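Local coordinates for possible prolidase (Bifidobacterium longum NCC2705, PDB 2P9B), which probably hydrolyses carbon–nitrogen bonds other than peptide bonds, as many amidohydrolases do, although its assignment as a prolidase remains tentative, at residues L124-G128 against V430-P435; A121-L125 against L155-I159; G209-E215 against A247-E251; V241-A247 against V261-G267; P293-L299 against R358-L363. All blocks are in the same frame, centred on the assembly; numbering follows the deposited sequence.

Overall arrangement
The contacts sample an amidohydrolase barrel on both flanks. Contacts 1 and 2 share L124 and L125 of helix 113-126, have centres about 9 Å apart and touch through V430 CG1 and L155 CD2 (4.3 Å). Contacts 3 and 4 lie across the chain's centre from them, about 31 and 22 Å from contact 2, centre to centre. These two share A247 and meet where V210 CG2 lies 3.7 Å from H266 CD2. Contact 5 joins contact 4 through T294 OG1, 3.4 Å from H266 ND1. The E265 and T294 side chains touch residues of a possible, unconfirmed metal site including D345, which is consistent with contacts 4 and 5 lying beside the active site.

Contact 1: residues L124-G128 against V430-P435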
# COMPACT_ATOMS: atom_id res chain seq x y z
N LEU A 124 -3.30 -10.85 -3.08
CA LEU A 124 -3.38 -9.39 -3.22
C LEU A 124 -3.73 -9.05 -4.66
O LEU A 124 -4.64 -8.26 -4.91
CB LEU A 124 -2.05 -8.74 -2.83
CG LEU A 124 -1.85 -8.51 -1.33
CD1 LEU A 124 -0.36 -8.50 -0.99
CD2 LEU A 124 -2.51 -7.19 -0.94
N LEU A 125 -3.02 -9.65 -5.61
CA LEU A 125 -3.30 -9.38 -7.02
C LEU A 125 -4.74 -9.74 -7.39
O LEU A 125 -5.44 -8.95 -8.02
CB LEU A 125 -2.32 -10.14 -7.92
CG LEU A 125 -2.51 -9.92 -9.43
CD1 LEU A 125 -2.37 -8.44 -9.76
CD2 LEU A 125 -1.49 -10.74 -10.21
N GLU A 126 -5.19 -10.93 -6.98
CA GLU A 126 -6.55 -11.37 -7.29
C GLU A 126 -7.60 -10.44 -6.70
O GLU A 126 -8.73 -10.37 -7.20
CB GLU A 126 -6.79 -12.80 -6.79
CG GLU A 126 -5.90 -13.83 -7.48
CD GLU A 126 -6.03 -15.22 -6.88
OE1 GLU A 126 -6.31 -15.33 -5.68
OE2 GLU A 126 -5.81 -16.20 -7.62
N SER A 127 -7.24 -9.72 -5.63
CA SER A 127 -8.17 -8.80 -5.00
C SER A 127 -8.18 -7.47 -5.74
O SER A 127 -8.93 -6.56 -5.39
CB SER A 127 -7.80 -8.58 -3.52
OG SER A 127 -6.68 -7.71 -3.37
N GLY A 128 -7.33 -7.36 -6.76
CA GLY A 128 -7.26 -6.14 -7.55
C GLY A 128 -6.11 -5.18 -7.27
O GLY A 128 -6.10 -4.07 -7.80
N VAL A 430 -5.50 -11.78 -15.21
CA VAL A 430 -5.40 -12.82 -14.19
C VAL A 430 -6.61 -13.73 -14.36
O VAL A 430 -7.71 -13.39 -13.94
CB VAL A 430 -5.41 -12.21 -12.78
CG1 VAL A 430 -5.24 -13.31 -11.74
CG2 VAL A 430 -4.30 -11.18 -12.65
N TRP A 431 -6.40 -14.89 -14.98
CA TRP A 431 -7.50 -15.82 -15.21
C TRP A 431 -7.79 -16.69 -13.99
O TRP A 431 -7.58 -17.90 -14.01
CB TRP A 431 -7.18 -16.72 -16.41
CG TRP A 431 -6.91 -15.96 -17.68
CD1 TRP A 431 -5.86 -16.15 -18.53
CD2 TRP A 431 -7.72 -14.93 -18.27
NE1 TRP A 431 -5.97 -15.32 -19.62
CE2 TRP A 431 -7.11 -14.57 -19.49
CE3 TRP A 431 -8.92 -14.31 -17.90
CZ2 TRP A 431 -7.64 -13.57 -20.33
CZ3 TRP A 431 -9.45 -13.33 -18.74
CH2 TRP A 431 -8.82 -12.98 -19.94
N ARG A 432 -8.27 -16.04 -12.93
CA ARG A 432 -8.63 -16.73 -11.69
C ARG A 432 -9.89 -16.03 -11.17
O ARG A 432 -10.08 -14.84 -11.40
CB ARG A 432 -7.49 -16.62 -10.68
CG ARG A 432 -6.18 -17.29 -11.11
CD ARG A 432 -6.15 -18.80 -10.83
NE ARG A 432 -7.18 -19.56 -11.55
CZ ARG A 432 -7.33 -20.87 -11.46
NH1 ARG A 432 -6.52 -21.59 -10.69
NH2 ARG A 432 -8.31 -21.48 -12.12
N PRO A 433 -10.77 -16.76 -10.46
CA PRO A 433 -12.02 -16.20 -9.92
C PRO A 433 -11.94 -15.04 -8.94
O PRO A 433 -12.79 -14.13 -8.96
CB PRO A 433 -12.70 -17.42 -9.30
CG PRO A 433 -11.55 -18.27 -8.89
CD PRO A 433 -10.63 -18.17 -10.09
N GLY A 434 -10.93 -15.06 -8.09
CA GLY A 434 -10.79 -14.01 -7.11
C GLY A 434 -10.12 -14.63 -5.91
O GLY A 434 -9.81 -15.81 -5.94
N PRO A 435 -9.89 -13.87 -4.83
CA PRO A 435 -9.23 -14.45 -3.66
C PRO A 435 -10.11 -15.39 -2.84
O PRO A 435 -11.34 -15.27 -2.83
CB PRO A 435 -8.81 -13.22 -2.87
CG PRO A 435 -9.95 -12.29 -3.12
CD PRO A 435 -10.18 -12.44 -4.62
O HOH W 1 -9.30 -12.04 -9.69
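A Schellman motif ends helix 113-126, and the loop following strand 428-429 packs against the last turn before it. G128 leaves the helix with phi/psi of 102°/9°, backbone angles suited to glycine, while G128 N bonds L125 O at 2.8 Å; S127 OG also reaches back to L124 O, 2.6 Å away. E126 carries most of the helical side of the contact. Its CA lies 5.0 Å from that of G434, the closest CA-CA approach, and E126 O and CB are 3.6 and 4.0 Å from P435 CD. E126 OE2 is 3.5 Å from R432 CB, while the end of R432 leads away, its NE bonded to W431 O (3.0 Å). Between the backbones, water 1 donates to E126 O (3.1 Å) and weakly to R432 O (3.4 Å). The apolar end is L125 CD2 against V430 CG2, 3.7 Å. Beyond it, L125 also packs on V423 and A425 of strand 422-425 and on T130 of strand 129-134, and V430 pairs its backbone with V423.

Contact 2: residues A121-L125 against L155-I159; sequences ATTLL and LGPRI
Helix 113-126 packs here on residues leading into strand 158-160, an outer helix against the loop that enters the N-terminal end of a barrel strand in the α/β barrel of an amidohydrolase. Residues 121-125 are regular helix, with L125 N bonded to A121 O at 3.0 Å. Opposite them, L155 (phi/psi -80°/128°), G156 (-177°/175°) and P157 (-76°/165°) run extended before the strand starts at R158. The register pairs T122 CA with G156 CA at 5.9 Å and L125 CA with P157 CA at 5.7 Å.

Apolar packing comes from two side chains one helical turn apart. A121 CB lies 4.2 Å from P157 CD and 4.5 Å from I159 CD1, in the strand itself. L125, with chi1 t and chi2 p, sets CB 4.0 Å from P157 CD, and CD2 3.7 Å from G156 CA and 4.1 Å from L155 CG. The proline ring, C-gamma endo, also approaches the helix backbone, with CD 3.6 Å from A121 O.

Polar links run through water at the edge. Water 3 donates to T122 OG1 (2.9 Å) and L155 O (2.7 Å); water 2 donates to L155 O (3.1 Å) and weakly to T122 OG1 (3.4 Å). T122 OG1 itself bonds K118 O within the helix. The direct contacts are thus van der Waals, and the polar link between T122 OG1 and L155 O, 4.5 Å apart, is made through waters 2 and 3.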
# COMPACT_ATOMS: atom_id res chain seq x y z
N ALA A 121 1.06 -12.91 -2.34
CA ALA A 121 1.18 -11.87 -3.37
C ALA A 121 0.09 -12.10 -4.41
O ALA A 121 -0.48 -11.16 -4.96
CB ALA A 121 2.57 -11.93 -4.03
N THR A 122 -0.21 -13.37 -4.68
CA THR A 122 -1.24 -13.71 -5.65
C THR A 122 -2.62 -13.32 -5.13
O THR A 122 -3.47 -12.87 -5.89
CB THR A 122 -1.21 -15.21 -6.00
OG1 THR A 122 0.04 -15.52 -6.62
CG2 THR A 122 -2.34 -15.55 -6.97
N THR A 123 -2.84 -13.50 -3.83
CA THR A 123 -4.12 -13.13 -3.22
C THR A 123 -4.33 -11.62 -3.38
O THR A 123 -5.41 -11.18 -3.76
CB THR A 123 -4.15 -13.51 -1.73
OG1 THR A 123 -4.12 -14.93 -1.61
CG2 THR A 123 -5.40 -12.97 -1.06
N LEU A 124 -3.30 -10.85 -3.08
CA LEU A 124 -3.38 -9.39 -3.22
C LEU A 124 -3.73 -9.05 -4.66
O LEU A 124 -4.64 -8.26 -4.91
CB LEU A 124 -2.05 -8.74 -2.83
CG LEU A 124 -1.85 -8.51 -1.33
CD1 LEU A 124 -0.36 -8.50 -0.99
CD2 LEU A 124 -2.51 -7.19 -0.94
N LEU A 125 -3.02 -9.65 -5.61
CA LEU A 125 -3.30 -9.38 -7.02
C LEU A 125 -4.74 -9.74 -7.39
O LEU A 125 -5.44 -8.95 -8.02
CB LEU A 125 -2.32 -10.14 -7.92
CG LEU A 125 -2.51 -9.92 -9.43
CD1 LEU A 125 -2.37 -8.44 -9.76
CD2 LEU A 125 -1.49 -10.74 -10.21
N LEU A 155 3.48 -14.77 -12.57
CA LEU A 155 2.42 -13.77 -12.64
C LEU A 155 2.27 -13.19 -11.24
O LEU A 155 2.13 -13.94 -10.27
CB LEU A 155 1.09 -14.40 -13.07
CG LEU A 155 -0.16 -13.53 -12.95
CD1 LEU A 155 -0.09 -12.37 -13.93
CD2 LEU A 155 -1.41 -14.37 -13.23
N GLY A 156 2.31 -11.87 -11.13
CA GLY A 156 2.17 -11.27 -9.82
C GLY A 156 2.16 -9.76 -9.88
O GLY A 156 2.35 -9.18 -10.95
N PRO A 157 1.93 -9.10 -8.74
CA PRO A 157 1.90 -7.64 -8.68
C PRO A 157 3.30 -7.05 -8.74
O PRO A 157 4.30 -7.76 -8.56
CB PRO A 157 1.23 -7.38 -7.34
CG PRO A 157 1.79 -8.49 -6.49
CD PRO A 157 1.66 -9.69 -7.42
N ARG A 158 3.37 -5.75 -9.00
CA ARG A 158 4.64 -5.03 -9.02
C ARG A 158 4.98 -4.93 -7.54
O ARG A 158 4.15 -4.48 -6.75
CB ARG A 158 4.43 -3.65 -9.63
CG ARG A 158 5.65 -2.75 -9.60
CD ARG A 158 5.38 -1.42 -10.28
NE ARG A 158 5.07 -1.57 -11.71
CZ ARG A 158 3.84 -1.65 -12.21
NH1 ARG A 158 2.78 -1.58 -11.42
NH2 ARG A 158 3.68 -1.78 -13.52
N ILE A 159 6.18 -5.34 -7.16
CA ILE A 159 6.57 -5.33 -5.75
C ILE A 159 7.77 -4.48 -5.34
O ILE A 159 8.82 -4.52 -5.99
CB ILE A 159 6.88 -6.78 -5.26
CG1 ILE A 159 5.66 -7.68 -5.44
CG2 ILE A 159 7.32 -6.76 -3.80
CD1 ILE A 159 5.94 -9.15 -5.10
O HOH W 2 2.68 -13.54 -7.26
O HOH W 3 0.82 -16.08 -9.37

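Contact 3: residues G209-E215 against A247-E251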
# COMPACT_ATOMS: atom_id res chain seq x y z
N GLY A 209 4.59 -1.05 18.71
CA GLY A 209 3.35 -1.17 17.96
C GLY A 209 2.10 -0.54 18.55
O GLY A 209 2.17 0.17 19.56
N VAL A 210 0.96 -0.80 17.92
CA VAL A 210 -0.33 -0.26 18.35
C VAL A 210 -0.70 -0.63 19.79
O VAL A 210 -1.34 0.16 20.49
CB VAL A 210 -1.47 -0.75 17.43
CG1 VAL A 210 -2.82 -0.32 17.98
CG2 VAL A 210 -1.28 -0.18 16.03
N THR A 211 -0.29 -1.81 20.24
CA THR A 211 -0.60 -2.25 21.60
C THR A 211 0.44 -1.78 22.62
O THR A 211 0.37 -2.16 23.79
CB THR A 211 -0.71 -3.78 21.67
OG1 THR A 211 0.53 -4.37 21.25
CG2 THR A 211 -1.84 -4.28 20.78
N ASP A 212 1.38 -0.96 22.18
CA ASP A 212 2.42 -0.45 23.06
C ASP A 212 2.14 0.99 23.47
O ASP A 212 1.35 1.69 22.83
CB ASP A 212 3.80 -0.53 22.40
CG ASP A 212 4.27 -1.96 22.19
OD1 ASP A 212 4.20 -2.75 23.15
OD2 ASP A 212 4.72 -2.28 21.07
N ALA A 213 2.80 1.43 24.53
CA ALA A 213 2.63 2.79 25.02
C ALA A 213 3.24 3.78 24.03
O ALA A 213 4.11 3.42 23.24
CB ALA A 213 3.29 2.95 26.38
N GLN A 214 2.76 5.01 24.07
CA GLN A 214 3.30 6.06 23.22
C GLN A 214 4.41 6.66 24.06
O GLN A 214 4.17 7.34 25.05
CB GLN A 214 2.22 7.10 22.91
CG GLN A 214 1.08 6.51 22.10
CD GLN A 214 0.00 7.53 21.78
OE1 GLN A 214 -0.63 8.08 22.68
NE2 GLN A 214 -0.21 7.78 20.50
N GLU A 215 5.64 6.37 23.66
CA GLU A 215 6.82 6.83 24.39
C GLU A 215 7.29 8.25 24.13
O GLU A 215 6.96 8.87 23.12
CB GLU A 215 7.97 5.86 24.13
CG GLU A 215 7.85 4.52 24.84
CD GLU A 215 8.06 4.64 26.33
OE1 GLU A 215 9.09 5.21 26.75
OE2 GLU A 215 7.19 4.16 27.10
N ALA A 247 5.53 4.50 13.20
CA ALA A 247 5.56 5.33 14.40
C ALA A 247 4.13 5.61 14.84
O ALA A 247 3.29 6.01 14.04
CB ALA A 247 6.27 6.64 14.10
N GLN A 248 3.85 5.37 16.12
CA GLN A 248 2.51 5.60 16.67
C GLN A 248 2.48 6.63 17.80
O GLN A 248 1.63 6.58 18.68
CB GLN A 248 1.88 4.27 17.13
CG GLN A 248 2.83 3.26 17.80
CD GLN A 248 3.34 3.71 19.16
OE1 GLN A 248 3.06 3.08 20.19
NE2 GLN A 248 4.12 4.78 19.17
N SER A 249 3.42 7.57 17.75
CA SER A 249 3.50 8.62 18.76
C SER A 249 4.09 9.86 18.12
O SER A 249 4.90 9.77 17.20
CB SER A 249 4.39 8.19 19.92
OG SER A 249 5.75 8.13 19.52
N PRO A 250 3.69 11.05 18.60
CA PRO A 250 4.22 12.29 18.03
C PRO A 250 5.75 12.36 18.07
O PRO A 250 6.38 12.87 17.14
CB PRO A 250 3.57 13.37 18.89
CG PRO A 250 2.26 12.76 19.25
CD PRO A 250 2.64 11.33 19.59
N GLU A 251 6.35 11.87 19.15
CA GLU A 251 7.80 11.90 19.25
C GLU A 251 8.43 11.02 18.17
O GLU A 251 9.42 11.40 17.55
CB GLU A 251 8.26 11.43 20.63
CG GLU A 251 9.77 11.51 20.84
CD GLU A 251 10.35 12.88 20.52
OE1 GLU A 251 9.65 13.90 20.71
OE2 GLU A 251 11.53 12.95 20.11
O HOH W 4 6.01 5.29 20.95
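This is a loop-against-loop contact in which the residues after strand 202-205 fold over those joining strand 243-247 to helix 250-259. The first loop opens with a type I turn from G209 to D212, closed by D212 N to G209 O at 3.0 Å and tightened by G209 N to D212 OD2 at 2.7 Å. Beyond the turn the chain is extended, bringing Q214 CA to 5.1 Å from S249 CA. Q248 (chi1 38°, chi2 69°) contributes the largest covered area: its side chain points into the hollow of the first loop, lined by the carbonyl oxygens of G209, D212 and A213.

Both loops belong to the C-terminal ends of parallel strands, the side on which a TIM barrel carries its active site. The V210 side chain lies near, without touching, a possible but unconfirmed metal site, and packs on H266.

A direct hydrogen bond runs from Q214 NE2 to Q248 O, 2.9 Å long with an angle of 168° at the hydrogen. Beside it, Q214 CB rests 3.9 Å from S249 CB. S249 occupies the N-cap of helix 250-259, its OG bonded to G252 N, and that same OG is 3.2 Å from water 4, which accepts from E215 N at 2.9 Å. At the outer edge E215 O comes within 3.8 Å of E251 CB, whereas the E251 carboxylate turns away to R255.

Contact 4: residues V241-A247 against V261-G267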
# COMPACT_ATOMS: atom_id res chain seq x y z
N VAL A 241 16.23 4.72 -2.86
CA VAL A 241 15.27 3.84 -2.21
C VAL A 241 14.46 4.59 -1.15
O VAL A 241 15.02 5.31 -0.32
CB VAL A 241 16.00 2.64 -1.56
CG1 VAL A 241 15.03 1.82 -0.73
CG2 VAL A 241 16.62 1.78 -2.65
N ILE A 242 13.13 4.45 -1.20
CA ILE A 242 12.28 5.13 -0.23
C ILE A 242 12.23 4.40 1.11
O ILE A 242 12.20 3.17 1.18
CB ILE A 242 10.83 5.31 -0.74
CG1 ILE A 242 10.23 3.96 -1.09
CG2 ILE A 242 10.82 6.24 -1.95
CD1 ILE A 242 8.73 4.02 -1.35
N VAL A 243 12.21 5.19 2.18
CA VAL A 243 12.19 4.67 3.54
C VAL A 243 10.87 4.94 4.25
O VAL A 243 10.34 6.04 4.18
CB VAL A 243 13.33 5.31 4.36
CG1 VAL A 243 13.31 4.80 5.79
CG2 VAL A 243 14.67 5.01 3.69
N GLY A 244 10.36 3.92 4.93
CA GLY A 244 9.13 4.05 5.68
C GLY A 244 9.45 3.78 7.13
O GLY A 244 10.33 2.98 7.45
N ALA A 245 8.76 4.48 8.02
CA ALA A 245 8.99 4.28 9.44
C ALA A 245 7.66 4.10 10.12
O ALA A 245 6.73 4.87 9.90
CB ALA A 245 9.72 5.48 10.03
N HIS A 246 7.56 3.07 10.93
CA HIS A 246 6.34 2.81 11.66
C HIS A 246 6.49 3.61 12.96
O HIS A 246 7.47 3.46 13.68
CB HIS A 246 6.22 1.29 11.87
CG HIS A 246 6.08 0.87 13.29
ND1 HIS A 246 4.94 1.10 14.03
CD2 HIS A 246 6.92 0.17 14.09
CE1 HIS A 246 5.08 0.55 15.23
NE2 HIS A 246 6.27 -0.02 15.29
N ALA A 247 5.53 4.50 13.20
CA ALA A 247 5.56 5.33 14.40
C ALA A 247 4.13 5.61 14.84
O ALA A 247 3.29 6.01 14.04
CB ALA A 247 6.27 6.64 14.10
N VAL A 261 12.67 10.40 6.74
CA VAL A 261 11.85 9.26 6.35
C VAL A 261 10.81 9.71 5.33
O VAL A 261 10.16 10.74 5.51
CB VAL A 261 11.14 8.64 7.59
CG1 VAL A 261 10.11 7.61 7.17
CG2 VAL A 261 12.16 8.01 8.50
N ASP A 262 10.65 8.92 4.28
CA ASP A 262 9.71 9.25 3.21
C ASP A 262 8.24 8.98 3.51
O ASP A 262 7.37 9.71 3.04
CB ASP A 262 10.15 8.51 1.96
CG ASP A 262 11.59 8.81 1.63
OD1 ASP A 262 11.86 9.94 1.16
OD2 ASP A 262 12.45 7.94 1.86
N THR A 263 7.96 7.94 4.28
CA THR A 263 6.58 7.63 4.63
C THR A 263 6.45 7.28 6.10
O THR A 263 7.30 6.59 6.67
CB THR A 263 6.03 6.43 3.81
OG1 THR A 263 6.77 5.25 4.12
CG2 THR A 263 6.11 6.72 2.33
N ILE A 264 5.39 7.78 6.72
CA ILE A 264 5.13 7.49 8.12
C ILE A 264 3.96 6.51 8.12
O ILE A 264 2.91 6.79 7.53
CB ILE A 264 4.69 8.75 8.89
CG1 ILE A 264 5.82 9.79 8.88
CG2 ILE A 264 4.28 8.38 10.32
CD1 ILE A 264 7.09 9.36 9.61
N GLU A 265 4.14 5.35 8.76
CA GLU A 265 3.08 4.35 8.85
C GLU A 265 2.40 4.45 10.21
O GLU A 265 3.08 4.54 11.24
CB GLU A 265 3.62 2.93 8.66
CG GLU A 265 3.82 2.53 7.21
CD GLU A 265 4.92 3.32 6.55
OE1 GLU A 265 6.03 3.36 7.12
OE2 GLU A 265 4.67 3.89 5.47
N HIS A 266 1.07 4.41 10.19
CA HIS A 266 0.22 4.51 11.38
C HIS A 266 0.11 5.99 11.74
O HIS A 266 -0.90 6.63 11.47
CB HIS A 266 0.79 3.71 12.55
CG HIS A 266 0.77 2.23 12.33
ND1 HIS A 266 1.53 1.60 11.36
CD2 HIS A 266 0.08 1.24 12.95
CE1 HIS A 266 1.30 0.30 11.40
NE2 HIS A 266 0.43 0.06 12.36
N GLY A 267 1.15 6.54 12.35
CA GLY A 267 1.13 7.95 12.70
C GLY A 267 0.53 8.27 14.05
O GLY A 267 0.23 7.38 14.84
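V241 leads into one strand of a beta-alpha-beta crossover in the TIM barrel, where strand 243-247, helix 250-259 and strand 263-264 place parallel strands side by side. I242 CA passes 3.5 Å from D262 OD2, which accepts V243 N at 2.8 Å (172°) and bonds H237. V243 O takes T263 N at 3.0 Å and, weakly, D262 N at 2.9 Å. G244 has no side chain where a CB would clash with T263 OG1 and E265 OE1; its CA is 3.1 Å from that hydroxyl. A245 N bonds T263 O and A245 O receives E265 N, both at 2.9 Å, while A245 CB packs on V261 CG1 (3.6 Å) beneath helix 250-259. H246 turns to the face shared with T263 and E265, whose carboxylate bridges to R133 and K203. The H246 ring sets its edge toward the H266 face (T-shaped), centroids 5.6 Å apart; amidohydrolases commonly have metal-binding histidines at such strand ends. A247 N bonds E265 O at 3.1 Å, and A247 O accepts G267 N at 2.8 Å.

Contact 5: residues P293-L299 against R358-L363; sequences PTLSAGL and RELELL
L362 stands at the apolar centre, where the weakly bonded helical segment 295-299 crosses helix 358-363 at 79°, with axes 9.8 Å apart at closest approach. L362 (chi1 m, chi2 t) places CD1 4.0 Å from L295 CB and CD2 3.8 Å from L299 CD1. L295 and L299 have the same m, t rotamer and lie one turn apart, with L299 N bonded to L295 O at 3.1 Å. Farther along, L363 CD2 is 4.1 Å from L295 CD1 and 4.3 Å from P293 CG.

Working outward, S296 OG lies 3.5 Å from L362 CD1, and S296 CA is 5.7 Å from E359 CA, the closest CA-CA approach. Just before the helical turn, T294 has phi/psi 49°/49°, a left-handed conformation, and its OG1 donates to P293 O at 2.6 Å. After this residue the amides of L295 and S296 face E359 (chi1 t, chi2 p): L295 N bonds OE2 at 2.9 Å, and S296 N and OG bond OE1 at 2.8 and 2.7 Å. Water 5 accepts from T294 N (3.0 Å) and lies 2.7 Å from E359 OE2. A buried carboxylate thus gathers the first amides of a helix that follows a barrel strand.

Around the crossing, helix 313-335 packs on P293, L295 and L299, Y449 of helix 439-449 covers L299 and L362, R358 salt-bridges D446, and T294 touches H266 beyond strand 263-264.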
# COMPACT_ATOMS: atom_id res chain seq x y z
N PRO A 293 -1.85 6.03 7.04
CA PRO A 293 -2.58 5.71 8.28
C PRO A 293 -2.75 4.25 8.66
O PRO A 293 -2.71 3.92 9.84
CB PRO A 293 -3.93 6.40 8.06
CG PRO A 293 -3.60 7.55 7.16
CD PRO A 293 -2.65 6.90 6.17
N THR A 294 -2.93 3.38 7.67
CA THR A 294 -3.14 1.95 7.93
C THR A 294 -4.20 1.74 9.01
O THR A 294 -4.01 0.99 9.96
CB THR A 294 -1.82 1.25 8.37
OG1 THR A 294 -1.48 1.65 9.70
CG2 THR A 294 -0.68 1.64 7.44
N LEU A 295 -5.34 2.41 8.84
CA LEU A 295 -6.43 2.30 9.80
C LEU A 295 -6.90 0.86 9.96
O LEU A 295 -7.32 0.46 11.04
CB LEU A 295 -7.60 3.19 9.38
CG LEU A 295 -7.27 4.68 9.30
CD1 LEU A 295 -8.52 5.47 8.93
CD2 LEU A 295 -6.73 5.16 10.64
N SER A 296 -6.82 0.09 8.88
CA SER A 296 -7.22 -1.31 8.91
C SER A 296 -6.47 -2.13 9.96
O SER A 296 -6.98 -3.14 10.46
CB SER A 296 -6.99 -1.96 7.55
OG SER A 296 -7.89 -1.48 6.58
N ALA A 297 -5.26 -1.70 10.29
CA ALA A 297 -4.45 -2.44 11.26
C ALA A 297 -4.75 -2.10 12.72
O ALA A 297 -4.61 -2.94 13.59
CB ALA A 297 -2.97 -2.24 10.97
N GLY A 298 -5.17 -0.87 12.98
CA GLY A 298 -5.44 -0.49 14.36
C GLY A 298 -6.85 -0.66 14.86
O GLY A 298 -7.07 -1.12 15.99
N LEU A 299 -7.83 -0.32 14.02
CA LEU A 299 -9.23 -0.41 14.41
C LEU A 299 -9.74 -1.75 14.93
O LEU A 299 -10.55 -1.78 15.85
CB LEU A 299 -10.12 0.09 13.27
CG LEU A 299 -10.12 1.61 13.11
CD1 LEU A 299 -10.85 2.01 11.84
CD2 LEU A 299 -10.77 2.24 14.34
N ARG A 358 -11.11 -2.22 2.10
CA ARG A 358 -11.64 -1.75 3.38
C ARG A 358 -10.97 -0.45 3.83
O ARG A 358 -11.61 0.39 4.47
CB ARG A 358 -11.45 -2.82 4.46
CG ARG A 358 -11.94 -2.41 5.84
CD ARG A 358 -13.46 -2.45 5.93
NE ARG A 358 -13.96 -3.82 5.99
CZ ARG A 358 -15.24 -4.15 6.14
NH1 ARG A 358 -16.16 -3.21 6.22
NH2 ARG A 358 -15.58 -5.43 6.21
N GLU A 359 -9.69 -0.28 3.50
CA GLU A 359 -8.97 0.92 3.91
C GLU A 359 -9.59 2.18 3.33
O GLU A 359 -9.59 3.24 3.97
CB GLU A 359 -7.49 0.83 3.50
CG GLU A 359 -6.59 1.97 4.04
CD GLU A 359 -6.45 1.99 5.57
OE1 GLU A 359 -6.82 1.00 6.24
OE2 GLU A 359 -5.96 3.01 6.10
N LEU A 360 -10.11 2.08 2.11
CA LEU A 360 -10.73 3.25 1.49
C LEU A 360 -12.02 3.61 2.23
O LEU A 360 -12.31 4.79 2.43
CB LEU A 360 -11.04 2.99 0.01
CG LEU A 360 -9.84 2.98 -0.94
CD1 LEU A 360 -9.03 1.71 -0.76
CD2 LEU A 360 -10.32 3.10 -2.37
N GLU A 361 -12.78 2.60 2.63
CA GLU A 361 -14.01 2.86 3.36
C GLU A 361 -13.70 3.50 4.70
O GLU A 361 -14.45 4.36 5.17
CB GLU A 361 -14.81 1.57 3.56
CG GLU A 361 -15.63 1.18 2.34
CD GLU A 361 -16.93 0.47 2.68
OE1 GLU A 361 -17.78 0.35 1.78
OE2 GLU A 361 -17.09 0.02 3.84
N LEU A 362 -12.60 3.09 5.31
CA LEU A 362 -12.19 3.62 6.60
C LEU A 362 -11.70 5.07 6.49
O LEU A 362 -11.93 5.86 7.40
CB LEU A 362 -11.10 2.74 7.23
CG LEU A 362 -11.54 1.32 7.59
CD1 LEU A 362 -10.35 0.54 8.15
CD2 LEU A 362 -12.67 1.36 8.62
N LEU A 363 -11.02 5.41 5.40
CA LEU A 363 -10.55 6.79 5.23
C LEU A 363 -11.75 7.72 5.07
O LEU A 363 -11.73 8.87 5.49
CB LEU A 363 -9.63 6.90 4.01
CG LEU A 363 -8.24 6.27 4.17
CD1 LEU A 363 -7.51 6.29 2.85
CD2 LEU A 363 -7.45 7.01 5.24
O HOH W 5 -3.72 3.83 4.76